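Local coordinates for protein thiaminase-I (Naegleria gruberi, PDB 4HCW) that belongs to the thiaminase family and has a mixed alpha/beta fold, probably related to that of the periplasmic binding proteins, at residues N226-V229 with E233-C236; S217-K222 with M235-D240; S157-F162 with Y259-V264. One frame throughout, in Å; residues are numbered along the deposited sequence.

Contact 1 (N226-V229 with E233-C236); sequences NYYV and ESMC
The phenol ring of Y228 meets S234 and M235 along one stretch of its edge, close to its own plane, while Y214 of helix 211-219 stacks on the ring. At this edge the hydroxyl is the polar end: Y228 OH donates a hydrogen bond to S234 OG at 3.1 Å, and it lies 3.6 Å from S234 CB. The serine oxygen is gripped twice, since it accepts from the tyrosine and is also hydrogen-bonded to the backbone carbonyl of Y231, a link that fixes the rotation of the hydroxymethyl group. Further down the same edge the contact becomes apolar. The methyl end of M235 lies beside the ring, with CE 3.9 Å from Y228 CE2 and equally 3.9 Å from Y228 CD2. The contact joins the two flanks of strand 229-230: Y228 stands at its entrance, where its backbone is bonded to L124 of strand 110-125 in the antiparallel part of the sheet, and S234 and M235 follow in the 3-10 turn that leads on to helix 239-244. The nearest CA atoms, of Y228 and M235, are 9.6 Å apart, a gap bridged mainly by the Y228 ring and the M235 chain. Y228 has CG opposite its backbone N (chi1 175°), which extends the ring so that its OH reaches S234. M235 answers with a chain extended beyond CG (chi2 169°), carrying its methyl group out to the ring edge, whereas its CB bond points across the approach. Q211 touches both Y228 and S234, and M235 also rests on L124.

Contact 2 (S217-K222 with M235-D240); sequences SVKQGK and MCEIKD
I238 packs on V218 and on the aliphatic start of K219: its CG2 lies 4.0 Å from V218 CG1 and 4.1 Å from K219 CG. The V218 methyl also comes within 4.1 Å of I238 CD1, so one valine branch is met by both branches of the isoleucine, the two side chains crossing at about a right angle. I238 CG1 sits between its backbone N and carbonyl carbon (chi1 54°), which puts CG2 on the side of V218 and K219. Nearer the surface lies a van der Waals contact, K219 CE 3.3 Å from E237 O, with no hydrogen bond. K219 NZ remains 4.4 Å from E237 OE2: opposite charges that may attract each other, yet too far apart for a salt bridge. Backbone bonds end the first helix in a Schellman motif, with G221 at positive phi as its C-prime residue. G221 N bonds to V218 O at 3.2 Å, and a weak bond joins K222 N to S217 O. I238 occupies the N-cap position of the second helix. The contact thus sets the C-terminal end of helix 211-219 against the start of helix 239-244: I215, one turn earlier, touches E237 and I238, I241 touches V218, and I238 reaches L124 on strand 110-125.

Contact 3 (S157-F162 with Y259-V264); sequences SSFTVF and YVYTDV
F159 and Y261 are the two residues that meet here, ring against ring, their side chains sliding past each other from opposite directions. The CB bond of F159 points toward the strand, and with CG opposite the backbone N (chi1 -165°) the side chain brings CE2 against the tyrosine ring. Y261, whose CB bond points toward the helix, takes another rotamer, with CG opposite the carbonyl carbon (chi1 -57°), and this sets its CE1 against the phenylalanine. In both residues the ring plane is turned nearly square to the CA-CB-CG plane. Each side chain crosses part of the gap between backbones whose nearest CA atoms, those of F159 and Y261, are 11.9 Å apart, and the rings meet at their outer atoms. Their planes are inclined at 40° and their centroids separated by 5.7 Å, an oblique aromatic pair. The closest approach is F159 CE2 to Y261 CE1, at 3.7 Å. Y261 CZ follows at 4.0 Å from the same F159 CE2, and Y261 OH lies 4.1 Å from it, a van der Waals distance. Across these two segments one aromatic pair links helix 158-169 to strand 260-267, near the middle of the chain and only partly exposed. The helix starts just before F159: S157 holds the N-cap position, without a capping bond from its side chain, and S157 O accepts the bond from V161 N at 2.7 Å. Strand 260-267 is an inner strand of the mixed sheet, antiparallel to both 65-69 and 110-125, and Y261 is held there by backbone bonding to C119. The F159 ring is further packed edge-to-face with Y54 and touches D69 and I71, while Y261 lies against N121.

In the fold
From the N terminus, the first segment met is 157-162, at the start of helix 158-169; its partner 259-264 follows after 96 intervening residues, so contact 3 closes the longest loop. Next comes 217-222, at the end of helix 211-219, opening contact 2, and then 226-229, opening contact 1. The chain passes through strand 229-230 and turns into 233-236 and 235-240, which overlap at M235 and C236. Contacts 1 and 2 thus end on the same overlapping stretch, and both lie within the loop of contact 3. Contacts 1 and 2, centres 9 Å apart, tie strand 229-230 and two helices together; contact 3, with its centre 16 and 24 Å from theirs, joins a separate helix to the central sheet.

Contact 1 (N226-V229 with E233-C236)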
loop_
_atom_site.group_PDB
_atom_site.type_symbol
_atom_site.label_atom_id
_atom_site.label_comp_id
_atom_site.label_asym_id
_atom_site.label_seq_id
_atom_site.Cartn_x
_atom_site.Cartn_y
_atom_site.Cartn_z
ATOM N N ASN A 226 4.802 2.010 -22.948
ATOM C CA ASN A 226 3.362 1.810 -22.844
ATOM C C ASN A 226 3.003 1.009 -21.598
ATOM O O ASN A 226 1.831 0.737 -21.335
ATOM C CB ASN A 226 2.826 1.109 -24.093
ATOM C CG ASN A 226 3.135 1.872 -25.366
ATOM O OD1 ASN A 226 3.255 3.097 -25.358
ATOM N ND2 ASN A 226 3.266 1.148 -26.472
ATOM N N TYR A 227 4.024 0.634 -20.834
ATOM C CA TYR A 227 3.828 -0.150 -19.621
ATOM C C TYR A 227 4.446 0.543 -18.413
ATOM O O TYR A 227 5.565 1.052 -18.482
ATOM C CB TYR A 227 4.432 -1.546 -19.785
ATOM C CG TYR A 227 3.855 -2.339 -20.937
ATOM C CD1 TYR A 227 4.405 -2.252 -22.210
ATOM C CD2 TYR A 227 2.765 -3.179 -20.749
ATOM C CE1 TYR A 227 3.881 -2.976 -23.265
ATOM C CE2 TYR A 227 2.235 -3.907 -21.797
ATOM C CZ TYR A 227 2.797 -3.802 -23.052
ATOM O OH TYR A 227 2.273 -4.526 -24.099
ATOM N N TYR A 228 3.711 0.559 -17.307
ATOM C CA TYR A 228 4.191 1.169 -16.073
ATOM C C TYR A 228 3.680 0.405 -14.857
ATOM O O TYR A 228 2.497 0.073 -14.772
ATOM C CB TYR A 228 3.760 2.635 -15.993
ATOM C CG TYR A 228 4.104 3.316 -14.685
ATOM C CD1 TYR A 228 5.345 3.910 -14.494
ATOM C CD2 TYR A 228 3.184 3.375 -13.645
ATOM C CE1 TYR A 228 5.663 4.536 -13.302
ATOM C CE2 TYR A 228 3.494 3.996 -12.451
ATOM C CZ TYR A 228 4.733 4.576 -12.285
ATOM O OH TYR A 228 5.042 5.197 -11.097
ATOM N N VAL A 229 4.579 0.125 -13.920
ATOM C CA VAL A 229 4.202 -0.538 -12.679
ATOM C C VAL A 229 4.577 0.321 -11.477
ATOM O O VAL A 229 5.706 0.803 -11.373
ATOM C CB VAL A 229 4.860 -1.924 -12.544
ATOM C CG1 VAL A 229 4.334 -2.637 -11.308
ATOM C CG2 VAL A 229 4.601 -2.760 -13.788
ATOM N N GLU A 233 -0.933 5.944 -6.199
ATOM C CA GLU A 233 -0.636 7.297 -5.736
ATOM C C GLU A 233 0.439 7.961 -6.591
ATOM O O GLU A 233 0.553 9.186 -6.616
ATOM C CB GLU A 233 -0.196 7.290 -4.270
ATOM C CG GLU A 233 -1.156 6.588 -3.326
ATOM C CD GLU A 233 -0.794 5.132 -3.107
ATOM O OE1 GLU A 233 -1.574 4.253 -3.529
ATOM O OE2 GLU A 233 0.270 4.869 -2.506
ATOM N N SER A 234 1.228 7.149 -7.287
ATOM C CA SER A 234 2.301 7.665 -8.129
ATOM C C SER A 234 1.782 8.082 -9.501
ATOM O O SER A 234 2.532 8.602 -10.326
ATOM C CB SER A 234 3.413 6.623 -8.279
ATOM O OG SER A 234 2.912 5.413 -8.818
ATOM N N MET A 235 0.494 7.857 -9.735
ATOM C CA MET A 235 -0.115 8.168 -11.021
ATOM C C MET A 235 -0.993 9.414 -10.940
ATOM O O MET A 235 -1.653 9.779 -11.913
ATOM C CB MET A 235 -0.950 6.981 -11.504
ATOM C CG MET A 235 -0.203 5.657 -11.506
ATOM S SD MET A 235 -1.295 4.250 -11.783
ATOM C CE MET A 235 -0.127 2.894 -11.708
ATOM N N CYS A 236 -0.995 10.064 -9.781
ATOM C CA CYS A 236 -1.892 11.191 -9.533
ATOM C C CYS A 236 -1.594 12.400 -10.416
ATOM O O CYS A 236 -2.489 13.182 -10.733
ATOM C CB CYS A 236 -1.853 11.598 -8.057
ATOM S SG CYS A 236 -0.333 12.428 -7.535
#

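Contact 2 (S217-K222 with M235-D240)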
loop_
_atom_site.group_PDB
_atom_site.type_symbol
_atom_site.label_atom_id
_atom_site.label_comp_id
_atom_site.label_asym_id
_atom_site.label_seq_id
_atom_site.Cartn_x
_atom_site.Cartn_y
_atom_site.Cartn_z
ATOM N N SER A 217 7.286 12.481 -19.397
ATOM C CA SER A 217 7.139 12.010 -20.769
ATOM C C SER A 217 5.671 11.860 -21.161
ATOM O O SER A 217 5.281 12.215 -22.272
ATOM C CB SER A 217 7.877 10.682 -20.961
ATOM O OG SER A 217 7.359 9.682 -20.103
ATOM N N VAL A 218 4.865 11.330 -20.246
ATOM C CA VAL A 218 3.436 11.161 -20.488
ATOM C C VAL A 218 2.753 12.518 -20.644
ATOM O O VAL A 218 1.901 12.699 -21.516
ATOM C CB VAL A 218 2.759 10.360 -19.354
ATOM C CG1 VAL A 218 1.248 10.344 -19.530
ATOM C CG2 VAL A 218 3.305 8.942 -19.310
ATOM N N LYS A 219 3.143 13.471 -19.802
ATOM C CA LYS A 219 2.622 14.831 -19.879
ATOM C C LYS A 219 2.951 15.478 -21.220
ATOM O O LYS A 219 2.112 16.154 -21.816
ATOM C CB LYS A 219 3.187 15.693 -18.748
ATOM C CG LYS A 219 2.561 15.453 -17.382
ATOM C CD LYS A 219 3.124 16.431 -16.360
ATOM C CE LYS A 219 2.413 16.324 -15.022
ATOM N NZ LYS A 219 2.942 17.315 -14.043
ATOM N N GLN A 220 4.175 15.260 -21.692
ATOM C CA GLN A 220 4.646 15.879 -22.928
ATOM C C GLN A 220 4.170 15.143 -24.181
ATOM O O GLN A 220 4.585 15.467 -25.293
ATOM C CB GLN A 220 6.174 15.993 -22.920
ATOM C CG GLN A 220 6.712 16.946 -21.861
ATOM N N GLY A 221 3.301 14.155 -23.993
ATOM C CA GLY A 221 2.685 13.454 -25.106
ATOM C C GLY A 221 3.558 12.397 -25.757
ATOM O O GLY A 221 3.146 11.757 -26.724
ATOM N N LYS A 222 4.764 12.211 -25.229
ATOM C CA LYS A 222 5.685 11.214 -25.765
ATOM C C LYS A 222 6.125 10.215 -24.697
ATOM O O LYS A 222 7.212 10.344 -24.135
ATOM C CB LYS A 222 6.912 11.891 -26.382
ATOM N N MET A 235 0.494 7.857 -9.735
ATOM C CA MET A 235 -0.115 8.168 -11.021
ATOM C C MET A 235 -0.993 9.414 -10.940
ATOM O O MET A 235 -1.653 9.779 -11.913
ATOM C CB MET A 235 -0.950 6.981 -11.504
ATOM C CG MET A 235 -0.203 5.657 -11.506
ATOM S SD MET A 235 -1.295 4.250 -11.783
ATOM C CE MET A 235 -0.127 2.894 -11.708
ATOM N N CYS A 236 -0.995 10.064 -9.781
ATOM C CA CYS A 236 -1.892 11.191 -9.533
ATOM C C CYS A 236 -1.594 12.400 -10.416
ATOM O O CYS A 236 -2.489 13.182 -10.733
ATOM C CB CYS A 236 -1.853 11.598 -8.057
ATOM S SG CYS A 236 -0.333 12.428 -7.535
ATOM N N GLU A 237 -0.336 12.551 -10.814
ATOM C CA GLU A 237 0.074 13.707 -11.604
ATOM C C GLU A 237 -0.327 13.593 -13.074
ATOM O O GLU A 237 -0.069 14.499 -13.868
ATOM C CB GLU A 237 1.581 13.944 -11.469
ATOM C CG GLU A 237 1.931 15.205 -10.695
ATOM C CD GLU A 237 3.341 15.179 -10.141
ATOM O OE1 GLU A 237 3.871 14.071 -9.915
ATOM O OE2 GLU A 237 3.919 16.267 -9.929
ATOM N N ILE A 238 -0.958 12.479 -13.431
ATOM C CA ILE A 238 -1.458 12.278 -14.786
ATOM C C ILE A 238 -2.846 11.646 -14.774
ATOM O O ILE A 238 -3.220 10.935 -15.707
ATOM C CB ILE A 238 -0.516 11.385 -15.624
ATOM C CG1 ILE A 238 -0.253 10.060 -14.905
ATOM C CG2 ILE A 238 0.793 12.103 -15.919
ATOM C CD1 ILE A 238 0.561 9.077 -15.717
ATOM N N LYS A 239 -3.610 11.912 -13.718
ATOM C CA LYS A 239 -4.931 11.308 -13.565
ATOM C C LYS A 239 -5.914 11.815 -14.619
ATOM O O LYS A 239 -6.938 11.181 -14.882
ATOM C CB LYS A 239 -5.482 11.545 -12.154
ATOM C CG LYS A 239 -6.440 12.720 -12.037
ATOM C CD LYS A 239 -7.056 12.791 -10.649
ATOM C CE LYS A 239 -8.228 13.759 -10.615
ATOM N NZ LYS A 239 -7.838 15.122 -11.068
ATOM N N ASP A 240 -5.593 12.957 -15.222
ATOM C CA ASP A 240 -6.416 13.524 -16.284
ATOM C C ASP A 240 -6.168 12.795 -17.599
ATOM O O ASP A 240 -7.107 12.436 -18.309
ATOM C CB ASP A 240 -6.122 15.015 -16.446
ATOM C CG ASP A 240 -6.440 15.812 -15.197
ATOM O OD1 ASP A 240 -7.464 15.516 -14.545
ATOM O OD2 ASP A 240 -5.664 16.732 -14.864
#

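Contact 3 (S157-F162 with Y259-V264)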
loop_
_atom_site.group_PDB
_atom_site.type_symbol
_atom_site.label_atom_id
_atom_site.label_comp_id
_atom_site.label_asym_id
_atom_site.label_seq_id
_atom_site.Cartn_x
_atom_site.Cartn_y
_atom_site.Cartn_z
ATOM N N SER A 157 14.854 -0.686 -4.752
ATOM C CA SER A 157 14.469 -0.213 -3.428
ATOM C C SER A 157 14.402 -1.386 -2.460
ATOM O O SER A 157 13.904 -2.455 -2.808
ATOM C CB SER A 157 13.118 0.500 -3.484
ATOM O OG SER A 157 13.167 1.609 -4.362
ATOM N N SER A 158 14.908 -1.175 -1.248
ATOM C CA SER A 158 14.978 -2.224 -0.236
ATOM C C SER A 158 13.626 -2.887 0.002
ATOM O O SER A 158 13.525 -4.112 0.072
ATOM C CB SER A 158 15.518 -1.659 1.080
ATOM O OG SER A 158 16.788 -1.058 0.895
ATOM N N PHE A 159 12.588 -2.065 0.107
ATOM C CA PHE A 159 11.242 -2.548 0.381
ATOM C C PHE A 159 10.672 -3.323 -0.806
ATOM O O PHE A 159 9.838 -4.213 -0.636
ATOM C CB PHE A 159 10.332 -1.371 0.735
ATOM C CG PHE A 159 9.034 -1.775 1.368
ATOM C CD1 PHE A 159 8.981 -2.117 2.709
ATOM C CD2 PHE A 159 7.865 -1.804 0.625
ATOM C CE1 PHE A 159 7.787 -2.487 3.297
ATOM C CE2 PHE A 159 6.666 -2.173 1.208
ATOM C CZ PHE A 159 6.627 -2.514 2.546
ATOM N N THR A 160 11.130 -2.983 -2.007
ATOM C CA THR A 160 10.654 -3.637 -3.222
ATOM C C THR A 160 11.452 -4.906 -3.517
ATOM O O THR A 160 10.887 -5.926 -3.917
ATOM C CB THR A 160 10.719 -2.687 -4.434
ATOM O OG1 THR A 160 10.018 -1.476 -4.129
ATOM C CG2 THR A 160 10.093 -3.337 -5.658
ATOM N N VAL A 161 12.765 -4.835 -3.317
ATOM C CA VAL A 161 13.633 -5.996 -3.476
ATOM C C VAL A 161 13.206 -7.105 -2.522
ATOM O O VAL A 161 13.086 -8.267 -2.915
ATOM C CB VAL A 161 15.109 -5.638 -3.213
ATOM C CG1 VAL A 161 15.958 -6.896 -3.112
ATOM C CG2 VAL A 161 15.634 -4.716 -4.302
ATOM N N PHE A 162 12.971 -6.732 -1.268
ATOM C CA PHE A 162 12.495 -7.668 -0.257
ATOM C C PHE A 162 11.121 -8.230 -0.615
ATOM O O PHE A 162 10.869 -9.424 -0.460
ATOM C CB PHE A 162 12.443 -6.985 1.113
ATOM C CG PHE A 162 11.702 -7.770 2.160
ATOM C CD1 PHE A 162 12.314 -8.822 2.818
ATOM C CD2 PHE A 162 10.394 -7.450 2.490
ATOM C CE1 PHE A 162 11.635 -9.546 3.781
ATOM C CE2 PHE A 162 9.710 -8.169 3.451
ATOM C CZ PHE A 162 10.332 -9.218 4.098
ATOM N N TYR A 259 -0.444 -9.296 -5.191
ATOM C CA TYR A 259 -0.218 -8.831 -3.827
ATOM C C TYR A 259 -0.626 -7.371 -3.657
ATOM O O TYR A 259 -0.381 -6.544 -4.534
ATOM C CB TYR A 259 1.251 -9.008 -3.436
ATOM C CG TYR A 259 1.599 -10.398 -2.953
ATOM C CD1 TYR A 259 1.712 -11.458 -3.843
ATOM C CD2 TYR A 259 1.822 -10.648 -1.605
ATOM C CE1 TYR A 259 2.031 -12.729 -3.403
ATOM C CE2 TYR A 259 2.144 -11.915 -1.157
ATOM C CZ TYR A 259 2.246 -12.952 -2.059
ATOM O OH TYR A 259 2.565 -14.215 -1.615
ATOM N N VAL A 260 -1.253 -7.064 -2.525
ATOM C CA VAL A 260 -1.612 -5.687 -2.200
ATOM C C VAL A 260 -1.116 -5.301 -0.812
ATOM O O VAL A 260 -0.845 -6.163 0.027
ATOM C CB VAL A 260 -3.138 -5.453 -2.255
ATOM C CG1 VAL A 260 -3.704 -5.879 -3.603
ATOM C CG2 VAL A 260 -3.833 -6.183 -1.114
ATOM N N TYR A 261 -0.997 -3.999 -0.578
ATOM C CA TYR A 261 -0.641 -3.477 0.734
ATOM C C TYR A 261 -1.850 -2.770 1.336
ATOM O O TYR A 261 -2.621 -2.132 0.621
ATOM C CB TYR A 261 0.524 -2.492 0.627
ATOM C CG TYR A 261 1.769 -3.053 -0.025
ATOM C CD1 TYR A 261 2.674 -3.816 0.700
ATOM C CD2 TYR A 261 2.047 -2.803 -1.363
ATOM C CE1 TYR A 261 3.816 -4.324 0.109
ATOM C CE2 TYR A 261 3.186 -3.307 -1.963
ATOM C CZ TYR A 261 4.067 -4.067 -1.223
ATOM O OH TYR A 261 5.203 -4.571 -1.816
ATOM N N THR A 262 -2.018 -2.886 2.649
ATOM C CA THR A 262 -3.105 -2.195 3.334
ATOM C C THR A 262 -2.602 -1.424 4.548
ATOM O O THR A 262 -1.928 -1.982 5.414
ATOM C CB THR A 262 -4.214 -3.165 3.794
ATOM O OG1 THR A 262 -3.678 -4.091 4.746
ATOM C CG2 THR A 262 -4.793 -3.927 2.611
ATOM N N ASP A 263 -2.930 -0.137 4.602
ATOM C CA ASP A 263 -2.625 0.680 5.768
ATOM C C ASP A 263 -3.783 0.589 6.753
ATOM O O ASP A 263 -4.945 0.731 6.372
ATOM C CB ASP A 263 -2.375 2.130 5.361
ATOM C CG ASP A 263 -1.132 2.287 4.508
ATOM O OD1 ASP A 263 -0.138 1.579 4.773
ATOM O OD2 ASP A 263 -1.149 3.114 3.572
ATOM N N VAL A 264 -3.462 0.348 8.019
ATOM C CA VAL A 264 -4.486 0.080 9.022
ATOM C C VAL A 264 -4.421 1.035 10.214
ATOM O O VAL A 264 -3.367 1.214 10.825
ATOM C CB VAL A 264 -4.392 -1.376 9.528
ATOM C CG1 VAL A 264 -5.306 -1.590 10.718
ATOM C CG2 VAL A 264 -4.729 -2.349 8.407
#